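Local atomic coordinates of putative acetyltransferase Ta0821 (Thermoplasma acidophilum DSM 1728, PDB entry 3C26), a protein that probably transfers an acyl group to an acceptor not yet known, being a GNAT-family acetyltransferase. Residues 23-26 / 32-35; 25-30 / 125-130; 47-52 / 89-94; 133-138 / 260-265. One frame throughout, in Å; residues are numbered along the deposited sequence.

Contact 1: 23-26 / 32-35; sequences TSNT and YTDL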
# COMPACT_ATOMS: atom_id res chain seq x y z
N THR A 23 -9.88 17.79 -5.46
CA THR A 23 -9.27 16.46 -5.31
C THR A 23 -9.94 15.62 -4.22
O THR A 23 -10.56 16.12 -3.30
CB THR A 23 -7.75 16.51 -4.95
OG1 THR A 23 -7.56 17.12 -3.67
CG2 THR A 23 -6.93 17.33 -6.00
N SER A 24 -9.79 14.31 -4.38
CA SER A 24 -10.23 13.33 -3.38
C SER A 24 -9.38 13.36 -2.11
O SER A 24 -9.76 12.77 -1.09
CB SER A 24 -10.16 11.92 -3.95
OG SER A 24 -8.83 11.57 -4.24
N ASN A 25 -8.26 14.04 -2.18
CA ASN A 25 -7.29 14.17 -1.05
C ASN A 25 -7.86 15.16 -0.05
O ASN A 25 -7.79 16.36 -0.20
CB ASN A 25 -5.91 14.61 -1.58
CG ASN A 25 -4.78 14.55 -0.54
OD1 ASN A 25 -5.00 14.57 0.65
ND2 ASN A 25 -3.55 14.48 -1.03
N THR A 26 -8.44 14.60 1.00
CA THR A 26 -9.12 15.39 2.01
C THR A 26 -8.34 15.41 3.33
O THR A 26 -8.80 15.92 4.35
CB THR A 26 -10.47 14.78 2.35
OG1 THR A 26 -10.24 13.46 2.83
CG2 THR A 26 -11.40 14.77 1.13
N TYR A 32 1.00 13.78 5.46
CA TYR A 32 -0.03 12.87 5.07
C TYR A 32 -0.61 13.27 3.70
O TYR A 32 -1.08 12.41 3.00
CB TYR A 32 -1.05 12.69 6.19
CG TYR A 32 -0.35 12.18 7.43
CD1 TYR A 32 0.35 10.99 7.40
CD2 TYR A 32 -0.35 12.92 8.62
CE1 TYR A 32 1.02 10.52 8.54
CE2 TYR A 32 0.32 12.45 9.76
CZ TYR A 32 1.00 11.25 9.72
OH TYR A 32 1.68 10.78 10.84
N THR A 33 -0.58 14.54 3.29
CA THR A 33 -1.17 14.82 1.98
C THR A 33 -0.32 14.17 0.91
O THR A 33 -0.84 13.71 -0.11
CB THR A 33 -1.51 16.34 1.66
OG1 THR A 33 -0.70 17.19 2.43
CG2 THR A 33 -2.97 16.66 2.03
N ASP A 34 0.99 14.13 1.15
CA ASP A 34 1.93 13.52 0.19
C ASP A 34 1.72 12.01 0.19
O ASP A 34 1.77 11.36 -0.82
CB ASP A 34 3.38 13.85 0.52
CG ASP A 34 3.78 15.28 0.12
OD1 ASP A 34 3.01 15.93 -0.62
OD2 ASP A 34 4.88 15.73 0.52
N LEU A 35 1.53 11.47 1.37
CA LEU A 35 1.19 10.04 1.51
C LEU A 35 -0.14 9.68 0.79
O LEU A 35 -0.23 8.64 0.12
CB LEU A 35 1.19 9.61 2.97
CG LEU A 35 0.80 8.14 3.21
CD1 LEU A 35 1.60 7.16 2.32
CD2 LEU A 35 0.89 7.84 4.71
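With its first torsion at -170°, Asn25 sets CG opposite its backbone N across the CA-CB bond and brings the amide up to Thr33. Thr33 has an unusual first torsion of 25°, which leaves CG2 facing that amide. The contact joins the loop 23-26 of this GNAT fold to the first turn of helix 31-40. A polar side chain of the loop here serves a backbone carbonyl of the helix. Asn25 ND2 donates to Thr33 O at 3.0 Å. The acceptor lies close to the plane of the amide. The bond is bent at the hydrogen, with an angle of 146°. The two side chains cross at about a right angle. Thr33 OG1 is used elsewhere: it bonds to the N of Gly30, the N-cap residue, as in one half of a capping box. This bond probably holds the threonine at its strained torsion. Asn25 OD1 also takes a weak bond from the N of Trp27, closing an Asx turn. The amide thus has work at both ends. With an alanine here, Thr33 O would probably lose its donor from the loop, and the Asx turn its weak bond to Trp27 N. On this helix Tyr32 stacks on Tyr32 of the second subunit. Back at the amide the fit is tight: Asn25 OD1 lies only 3.2 Å from the methyl carbon CG2 of Thr33.

Contact 2: 25-30 / 125-130; sequences NTWKVG and YSWNEP. With EDO (1,2-ethanediol), chain H; EDO (1,2-ethanediol), chain I.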
# COMPACT_ATOMS: atom_id res chain seq x y z
N ASN A 25 -8.26 14.04 -2.18
CA ASN A 25 -7.29 14.17 -1.05
C ASN A 25 -7.86 15.16 -0.05
O ASN A 25 -7.79 16.36 -0.20
CB ASN A 25 -5.91 14.61 -1.58
CG ASN A 25 -4.78 14.55 -0.54
OD1 ASN A 25 -5.00 14.57 0.65
ND2 ASN A 25 -3.55 14.48 -1.03
N THR A 26 -8.44 14.60 1.00
CA THR A 26 -9.12 15.39 2.01
C THR A 26 -8.34 15.41 3.33
O THR A 26 -8.80 15.92 4.35
CB THR A 26 -10.47 14.78 2.35
OG1 THR A 26 -10.24 13.46 2.83
CG2 THR A 26 -11.40 14.77 1.13
N TRP A 27 -7.14 14.86 3.26
CA TRP A 27 -6.28 14.73 4.44
C TRP A 27 -5.59 16.04 4.86
O TRP A 27 -5.45 16.98 4.07
CB TRP A 27 -5.21 13.64 4.18
CG TRP A 27 -5.75 12.24 4.05
CD1 TRP A 27 -7.05 11.87 3.84
CD2 TRP A 27 -4.98 11.03 4.02
NE1 TRP A 27 -7.15 10.48 3.74
CE2 TRP A 27 -5.88 9.95 3.82
CE3 TRP A 27 -3.61 10.75 4.16
CZ2 TRP A 27 -5.46 8.63 3.78
CZ3 TRP A 27 -3.20 9.40 4.12
CH2 TRP A 27 -4.12 8.38 3.93
N LYS A 28 -5.21 16.05 6.14
CA LYS A 28 -4.44 17.15 6.79
C LYS A 28 -3.22 17.49 5.96
O LYS A 28 -2.41 16.62 5.64
CB LYS A 28 -3.96 16.75 8.21
N VAL A 29 -3.08 18.78 5.65
CA VAL A 29 -1.97 19.26 4.81
C VAL A 29 -0.64 19.02 5.54
O VAL A 29 -0.54 19.26 6.72
CB VAL A 29 -2.15 20.76 4.37
CG1 VAL A 29 -0.88 21.29 3.68
CG2 VAL A 29 -3.38 20.93 3.43
N GLY A 30 0.36 18.53 4.81
CA GLY A 30 1.67 18.15 5.38
C GLY A 30 2.14 16.79 4.87
O GLY A 30 1.96 16.46 3.69
N TYR A 125 -11.25 3.03 -0.23
CA TYR A 125 -9.98 2.28 -0.21
C TYR A 125 -9.65 1.83 1.20
O TYR A 125 -9.88 2.56 2.15
CB TYR A 125 -8.83 3.10 -0.73
CG TYR A 125 -8.75 3.30 -2.23
CD1 TYR A 125 -8.51 2.23 -3.08
CD2 TYR A 125 -8.79 4.57 -2.78
CE1 TYR A 125 -8.40 2.40 -4.41
CE2 TYR A 125 -8.63 4.75 -4.13
CZ TYR A 125 -8.46 3.67 -4.94
OH TYR A 125 -8.26 3.87 -6.31
N SER A 126 -9.12 0.62 1.31
CA SER A 126 -8.77 -0.01 2.61
C SER A 126 -7.71 0.82 3.38
O SER A 126 -7.62 0.73 4.60
CB SER A 126 -8.18 -1.40 2.38
OG SER A 126 -7.05 -1.34 1.49
N TRP A 127 -6.93 1.62 2.67
CA TRP A 127 -5.88 2.47 3.32
C TRP A 127 -6.37 3.87 3.69
O TRP A 127 -5.66 4.67 4.32
CB TRP A 127 -4.66 2.63 2.39
CG TRP A 127 -4.99 3.06 0.96
CD1 TRP A 127 -4.99 2.24 -0.14
CD2 TRP A 127 -5.29 4.36 0.48
NE1 TRP A 127 -5.33 2.94 -1.25
CE2 TRP A 127 -5.49 4.25 -0.91
CE3 TRP A 127 -5.44 5.62 1.09
CZ2 TRP A 127 -5.83 5.36 -1.72
CZ3 TRP A 127 -5.76 6.73 0.28
CH2 TRP A 127 -5.96 6.58 -1.10
N ASN A 128 -7.60 4.20 3.28
CA ASN A 128 -8.12 5.56 3.47
C ASN A 128 -8.81 5.67 4.81
O ASN A 128 -10.01 5.76 4.93
CB ASN A 128 -9.01 6.00 2.32
CG ASN A 128 -9.30 7.47 2.38
OD1 ASN A 128 -8.88 8.14 3.31
ND2 ASN A 128 -9.97 8.01 1.34
N GLU A 129 -7.96 5.68 5.83
CA GLU A 129 -8.40 5.59 7.19
C GLU A 129 -9.35 6.72 7.60
O GLU A 129 -10.33 6.46 8.27
CB GLU A 129 -7.23 5.52 8.15
CG GLU A 129 -7.62 5.07 9.53
CD GLU A 129 -8.05 3.58 9.62
OE1 GLU A 129 -7.79 2.79 8.71
OE2 GLU A 129 -8.66 3.22 10.64
N PRO A 130 -9.04 8.00 7.24
CA PRO A 130 -9.95 9.09 7.59
C PRO A 130 -11.34 8.91 6.95
O PRO A 130 -12.36 9.15 7.57
CB PRO A 130 -9.24 10.31 7.01
CG PRO A 130 -7.79 9.95 7.14
CD PRO A 130 -7.75 8.52 6.73
C1 EDO H . -2.77 -1.19 3.41
O1 EDO H . -2.51 -0.73 2.08
C2 EDO H . -4.18 -0.82 3.81
O2 EDO H . -4.98 -1.69 3.03
C1 EDO I . -12.32 1.08 9.57
O1 EDO I . -11.44 2.18 9.88
C2 EDO I . -13.20 0.74 10.76
O2 EDO I . -13.98 1.89 11.07
O HOH W 1 -10.35 10.96 0.77
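Trp27 reaches the segment 125-130 with its indole. The torsion about CA-CB (-67°) sets CG opposite the carbonyl carbon, and from there the ring reaches Asn128 and Pro130. Its CD1 comes 3.9 Å from Pro130 CG. Next round the ring, Trp27 NE1 donates to Asn128 OD1 at 2.9 Å. The oxygen lies in the indole plane, but the donor stands 34° off the carbonyl plane of the amide. Pro130 CG sits over one face, 3.8 Å from the centroid of the five-membered ring, in a CH-pi contact. Trp27 CE2 and Pro130 CD are 3.7 Å apart.

Asn128 is the N-cap of helix 129-138, the helix that follows strand 119-125 in the GNAT fold. Its OD1 also takes a weak bond from Ser131 N, so one oxygen serves both the helix start and the indole. A type I turn, Tyr125 to Asn128, leads into this cap. Asn128 ND2 donates to a water at 3.0 Å, and that water also bonds Thr26 OG1.

Farther out, Trp27 CZ2 touches the edge of the Trp127 ring at CZ3, 4.0 Å away. At the far end, Trp27 CH2 lies 4.0 Å from Trp127 O. Leu35 of the second subunit packs on both tryptophans.

Contact 3: 47-52 / 89-94; sequences DYVDKV and GLRVHP. With NO3 (nitrate ion), chain B.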
# COMPACT_ATOMS: atom_id res chain seq x y z
N ASP A 47 -8.73 8.13 -11.35
CA ASP A 47 -8.65 8.31 -12.79
C ASP A 47 -10.02 8.12 -13.41
O ASP A 47 -10.34 8.72 -14.44
CB ASP A 47 -7.70 7.29 -13.44
CG ASP A 47 -6.26 7.41 -12.93
OD1 ASP A 47 -5.63 8.47 -13.04
OD2 ASP A 47 -5.78 6.42 -12.41
N TYR A 48 -10.79 7.20 -12.83
CA TYR A 48 -12.16 6.95 -13.26
C TYR A 48 -12.96 8.23 -13.07
O TYR A 48 -13.56 8.75 -13.98
CB TYR A 48 -12.86 5.82 -12.46
CG TYR A 48 -14.36 5.74 -12.81
CD1 TYR A 48 -14.80 5.29 -14.05
CD2 TYR A 48 -15.33 6.13 -11.89
CE1 TYR A 48 -16.15 5.23 -14.37
CE2 TYR A 48 -16.67 6.05 -12.20
CZ TYR A 48 -17.08 5.62 -13.43
OH TYR A 48 -18.43 5.55 -13.71
N VAL A 49 -13.02 8.69 -11.84
CA VAL A 49 -13.83 9.88 -11.52
C VAL A 49 -13.34 11.09 -12.36
O VAL A 49 -14.13 11.93 -12.82
CB VAL A 49 -13.80 10.18 -9.98
CG1 VAL A 49 -14.56 11.52 -9.68
CG2 VAL A 49 -14.41 9.00 -9.11
N ASP A 50 -12.04 11.17 -12.62
CA ASP A 50 -11.51 12.30 -13.37
C ASP A 50 -12.16 12.25 -14.77
O ASP A 50 -12.45 13.25 -15.39
CB ASP A 50 -10.02 12.23 -13.62
CG ASP A 50 -9.19 12.66 -12.46
OD1 ASP A 50 -9.69 13.23 -11.47
OD2 ASP A 50 -7.97 12.45 -12.62
N LYS A 51 -12.38 11.03 -15.23
CA LYS A 51 -12.85 10.83 -16.59
C LYS A 51 -14.32 11.15 -16.76
O LYS A 51 -14.73 11.66 -17.79
CB LYS A 51 -12.54 9.38 -17.02
CG LYS A 51 -13.17 8.92 -18.33
CD LYS A 51 -12.85 7.42 -18.62
CE LYS A 51 -13.67 6.43 -17.78
NZ LYS A 51 -13.24 5.02 -18.03
N VAL A 52 -15.13 10.88 -15.74
CA VAL A 52 -16.61 10.99 -15.87
C VAL A 52 -17.29 12.15 -15.12
O VAL A 52 -18.46 12.43 -15.30
CB VAL A 52 -17.28 9.67 -15.42
CG1 VAL A 52 -16.93 8.54 -16.33
CG2 VAL A 52 -16.90 9.33 -14.00
N GLY A 89 -17.31 10.09 -5.64
CA GLY A 89 -16.81 11.30 -6.25
C GLY A 89 -16.72 12.42 -5.23
O GLY A 89 -16.91 13.58 -5.55
N LEU A 90 -16.48 12.07 -3.96
CA LEU A 90 -16.29 13.07 -2.88
C LEU A 90 -14.93 13.79 -3.03
O LEU A 90 -13.84 13.23 -2.85
CB LEU A 90 -16.46 12.45 -1.46
CG LEU A 90 -16.82 13.46 -0.34
CD1 LEU A 90 -17.25 12.71 0.96
CD2 LEU A 90 -15.67 14.47 -0.01
N ARG A 91 -15.04 15.07 -3.39
CA ARG A 91 -13.88 15.94 -3.65
C ARG A 91 -14.07 17.30 -3.05
O ARG A 91 -15.17 17.79 -2.88
CB ARG A 91 -13.61 16.04 -5.16
CG ARG A 91 -13.14 14.71 -5.72
CD ARG A 91 -12.78 14.79 -7.20
NE ARG A 91 -12.27 13.51 -7.68
CZ ARG A 91 -11.63 13.33 -8.83
NH1 ARG A 91 -11.44 14.33 -9.68
NH2 ARG A 91 -11.13 12.15 -9.13
N VAL A 92 -12.94 17.88 -2.67
CA VAL A 92 -12.90 19.19 -2.07
C VAL A 92 -11.83 20.05 -2.79
O VAL A 92 -10.81 19.56 -3.36
CB VAL A 92 -12.61 19.14 -0.53
CG1 VAL A 92 -13.62 18.17 0.21
CG2 VAL A 92 -11.14 18.74 -0.25
N HIS A 93 -12.12 21.34 -2.78
CA HIS A 93 -11.17 22.31 -3.25
C HIS A 93 -9.90 22.16 -2.37
O HIS A 93 -9.98 21.93 -1.18
CB HIS A 93 -11.73 23.72 -3.12
CG HIS A 93 -10.74 24.76 -3.52
ND1 HIS A 93 -9.78 25.25 -2.66
CD2 HIS A 93 -10.50 25.34 -4.72
CE1 HIS A 93 -9.03 26.13 -3.30
NE2 HIS A 93 -9.44 26.21 -4.55
N PRO A 94 -8.71 22.29 -2.97
CA PRO A 94 -7.51 21.95 -2.21
C PRO A 94 -7.21 22.81 -0.98
O PRO A 94 -6.54 22.36 -0.06
CB PRO A 94 -6.40 22.05 -3.25
CG PRO A 94 -7.08 21.96 -4.51
CD PRO A 94 -8.40 22.59 -4.36
N NO3 B . -12.47 10.15 -6.33
O1 NO3 B . -13.15 11.33 -6.22
O2 NO3 B . -11.29 10.12 -7.00
O3 NO3 B . -12.93 9.03 -5.70
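Arg91 grips a single oxygen of Asp50 with two nitrogens, while another edge of the same guanidinium holds a nitrate ion. Asp50 OD1 accepts from Arg91 NH1 at 2.7 Å, nearly along its own C-O axis. It also accepts from Arg91 NH2 at 3.0 Å, this time from above the carboxylate plane. Carboxylate and guanidinium stand 83° apart, so this is an end-on salt bridge and not a flat two-oxygen pair. On the nitrate side the match is two to two. Arg91 NE donates to nitrate O1 at 2.8 Å, and Arg91 NH2 to nitrate O2 at 2.9 Å. Both bonds are nearly straight.

Val49 supplies the apolar part. Its CG1 lies over one face of the guanidinium, 3.5 Å from Arg91 CZ, and its CG2 is 3.6 Å from the nitrate nitrogen. The arginine chain, extended from CG to NE (chi2 -177°), carries the charge from strand 85-92 across to helix 45-58. The helix and strand segments cross at -85°. Gly89 also borders the nitrate through CA. In the GNAT fold this helix and strand belong to the N-terminal half of the domain.

A leucine in place of Arg91 would probably leave Asp50 without its charged mate and the nitrate without these two donors.

The nitrate probably comes from the crystallisation liquor. The geometry is still consistent with a place suited to a small flat anion. Arg91 would balance that anion against Asp50, with Asp46 adding only a long, weak ion pair.

Contact 4: 133-138 / 260-265; sequences RLVHRL and TVWEYR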
# COMPACT_ATOMS: atom_id res chain seq x y z
N ARG A 133 -13.11 5.98 8.71
CA ARG A 133 -13.59 6.49 10.01
C ARG A 133 -14.85 7.35 9.84
O ARG A 133 -15.79 7.29 10.63
CB ARG A 133 -12.50 7.30 10.73
CG ARG A 133 -11.29 6.44 11.15
CD ARG A 133 -11.68 5.29 12.08
NE ARG A 133 -12.18 5.78 13.37
CZ ARG A 133 -11.42 6.22 14.38
NH1 ARG A 133 -10.09 6.27 14.29
NH2 ARG A 133 -12.03 6.63 15.51
N LEU A 134 -14.87 8.12 8.78
CA LEU A 134 -16.01 9.04 8.50
C LEU A 134 -17.27 8.21 8.21
O LEU A 134 -18.32 8.40 8.84
CB LEU A 134 -15.68 9.96 7.31
CG LEU A 134 -16.88 10.78 6.81
CD1 LEU A 134 -17.31 11.66 7.96
CD2 LEU A 134 -16.59 11.59 5.61
N VAL A 135 -17.16 7.25 7.30
CA VAL A 135 -18.32 6.41 6.95
C VAL A 135 -18.80 5.61 8.15
O VAL A 135 -20.00 5.47 8.38
CB VAL A 135 -18.17 5.58 5.62
CG1 VAL A 135 -18.11 6.52 4.41
CG2 VAL A 135 -16.97 4.59 5.64
N HIS A 136 -17.87 5.11 8.93
CA HIS A 136 -18.19 4.31 10.10
C HIS A 136 -18.95 5.16 11.08
O HIS A 136 -20.01 4.82 11.56
CB HIS A 136 -16.91 3.79 10.78
CG HIS A 136 -17.19 2.95 11.97
ND1 HIS A 136 -17.23 3.45 13.26
CD2 HIS A 136 -17.54 1.65 12.06
CE1 HIS A 136 -17.55 2.48 14.09
NE2 HIS A 136 -17.74 1.37 13.39
N ARG A 137 -18.36 6.31 11.38
CA ARG A 137 -18.96 7.27 12.32
C ARG A 137 -20.37 7.68 11.92
O ARG A 137 -21.26 7.92 12.77
CB ARG A 137 -18.14 8.53 12.37
CG ARG A 137 -18.53 9.41 13.51
CD ARG A 137 -17.94 10.79 13.35
NE ARG A 137 -16.49 10.73 13.16
N LEU A 138 -20.59 7.72 10.61
CA LEU A 138 -21.90 8.14 10.07
C LEU A 138 -22.91 7.00 10.05
O LEU A 138 -24.10 7.20 9.81
CB LEU A 138 -21.74 8.77 8.70
CG LEU A 138 -21.07 10.15 8.64
CD1 LEU A 138 -20.97 10.55 7.20
CD2 LEU A 138 -21.81 11.23 9.42
N THR A 260 -13.11 -1.33 -0.70
CA THR A 260 -14.14 -1.78 0.20
C THR A 260 -15.45 -1.11 -0.09
O THR A 260 -15.47 0.03 -0.56
CB THR A 260 -13.73 -1.50 1.69
OG1 THR A 260 -13.77 -0.10 1.97
CG2 THR A 260 -12.32 -2.08 2.01
N VAL A 261 -16.52 -1.85 0.19
CA VAL A 261 -17.92 -1.39 0.04
C VAL A 261 -18.64 -1.28 1.39
O VAL A 261 -18.75 -2.23 2.17
CB VAL A 261 -18.75 -2.30 -0.95
CG1 VAL A 261 -20.16 -1.72 -1.22
CG2 VAL A 261 -17.98 -2.51 -2.22
N TRP A 262 -19.10 -0.06 1.62
CA TRP A 262 -19.89 0.33 2.80
C TRP A 262 -21.35 0.63 2.46
O TRP A 262 -21.68 1.16 1.40
CB TRP A 262 -19.22 1.53 3.46
CG TRP A 262 -17.88 1.17 4.05
CD1 TRP A 262 -16.75 0.87 3.34
CD2 TRP A 262 -17.53 1.02 5.44
NE1 TRP A 262 -15.71 0.57 4.19
CE2 TRP A 262 -16.16 0.64 5.49
CE3 TRP A 262 -18.22 1.18 6.64
CZ2 TRP A 262 -15.48 0.44 6.68
CZ3 TRP A 262 -17.55 0.96 7.84
CH2 TRP A 262 -16.20 0.59 7.86
N GLU A 263 -22.22 0.25 3.38
CA GLU A 263 -23.63 0.48 3.28
C GLU A 263 -24.26 1.07 4.55
O GLU A 263 -23.90 0.75 5.71
CB GLU A 263 -24.36 -0.82 2.83
CG GLU A 263 -25.85 -0.73 2.63
CD GLU A 263 -26.43 -2.08 2.21
OE1 GLU A 263 -26.11 -2.52 1.09
OE2 GLU A 263 -27.15 -2.73 3.01
N TYR A 264 -25.13 2.02 4.26
CA TYR A 264 -25.95 2.77 5.20
C TYR A 264 -27.44 2.40 4.95
O TYR A 264 -27.94 2.38 3.81
CB TYR A 264 -25.77 4.25 5.00
CG TYR A 264 -26.61 5.14 5.92
CD1 TYR A 264 -27.98 5.33 5.67
CD2 TYR A 264 -26.06 5.72 7.06
CE1 TYR A 264 -28.75 6.14 6.52
CE2 TYR A 264 -26.81 6.50 7.90
CZ TYR A 264 -28.16 6.71 7.62
OH TYR A 264 -28.91 7.47 8.50
N ARG A 265 -28.13 2.11 6.05
CA ARG A 265 -29.57 1.80 6.01
C ARG A 265 -30.40 2.82 6.76
O ARG A 265 -30.13 3.09 7.90
CB ARG A 265 -29.82 0.47 6.68
CG ARG A 265 -29.26 -0.72 5.93
CD ARG A 265 -30.23 -1.19 4.87
NE ARG A 265 -30.43 -2.64 4.87
CZ ARG A 265 -31.58 -3.26 5.13
NH1 ARG A 265 -32.70 -2.57 5.40
NH2 ARG A 265 -31.64 -4.57 5.08
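Apolar contacts join Val135 and His136 to Trp262. Val135 CG2 lies over one face of the Trp262 indole, 3.9 Å from the centroid of the five-membered ring. This is a CH-pi contact. The nearest ring atom is Trp262 CD2, 3.6 Å from that methyl carbon. A first torsion of -67° puts CG2 of Val135 between its backbone N and carbonyl carbon, and from there it points at the ring. His136 adds a looser touch: its CB is 4.1 Å from Trp262 CZ3. Met103 and Met106 of helix 101-113 also pack on Leu138.

No polar bond is found between the segments. Leu138 O merely lies at the edge of the Tyr264 ring, in its plane, 3.4 Å from CE2. The carbonyl thus faces a ring C-H edge. Within the strand, Trp262 NE1 gives a weak bond to Thr260 OG1 at 3.0 Å. That hydroxyl also bonds Val124 O, which ties the tryptophan to the neighbouring strand 119-125.

Backbone placement comes from the GNAT fold. Helix 129-138 connects strands 119-125 and 141-153. Strand 258-265, close to the C-terminus, lies between those two. The helix segment runs almost along it, with an angle of 23° and axes 9.3 Å apart.

The two segments are therefore held by shape and dispersion, not by charge. The weak bond at Trp262 NE1 probably helps keep the indole turned with its face to Val135, while its N-H has a weak acceptor, Thr260 OG1, in the same strand.

In the fold
Contacts 1 and 2 share Asn25 and Thr26, and their centres lie about 6 Å apart. Both touch the second subunit, so the loop before helix 31-40 lies near the subunit interface. Contact 3 is nested in the chain loop closed by contact 2. It joins contact 1 through a probable hydrogen bond, Thr23 N to Val92 O, 2.9 Å. Contact 4 uses the same helix, 129-138, as contact 2, their centres being about 15 Å apart. Contacts 3 and 4 do not touch; their nearest atoms are about 5 Å apart. In GNAT enzymes acetyl-CoA usually binds between the strands matching 85-92 and 119-125; contacts 3 and 2 include their ends and probably lie near that cleft.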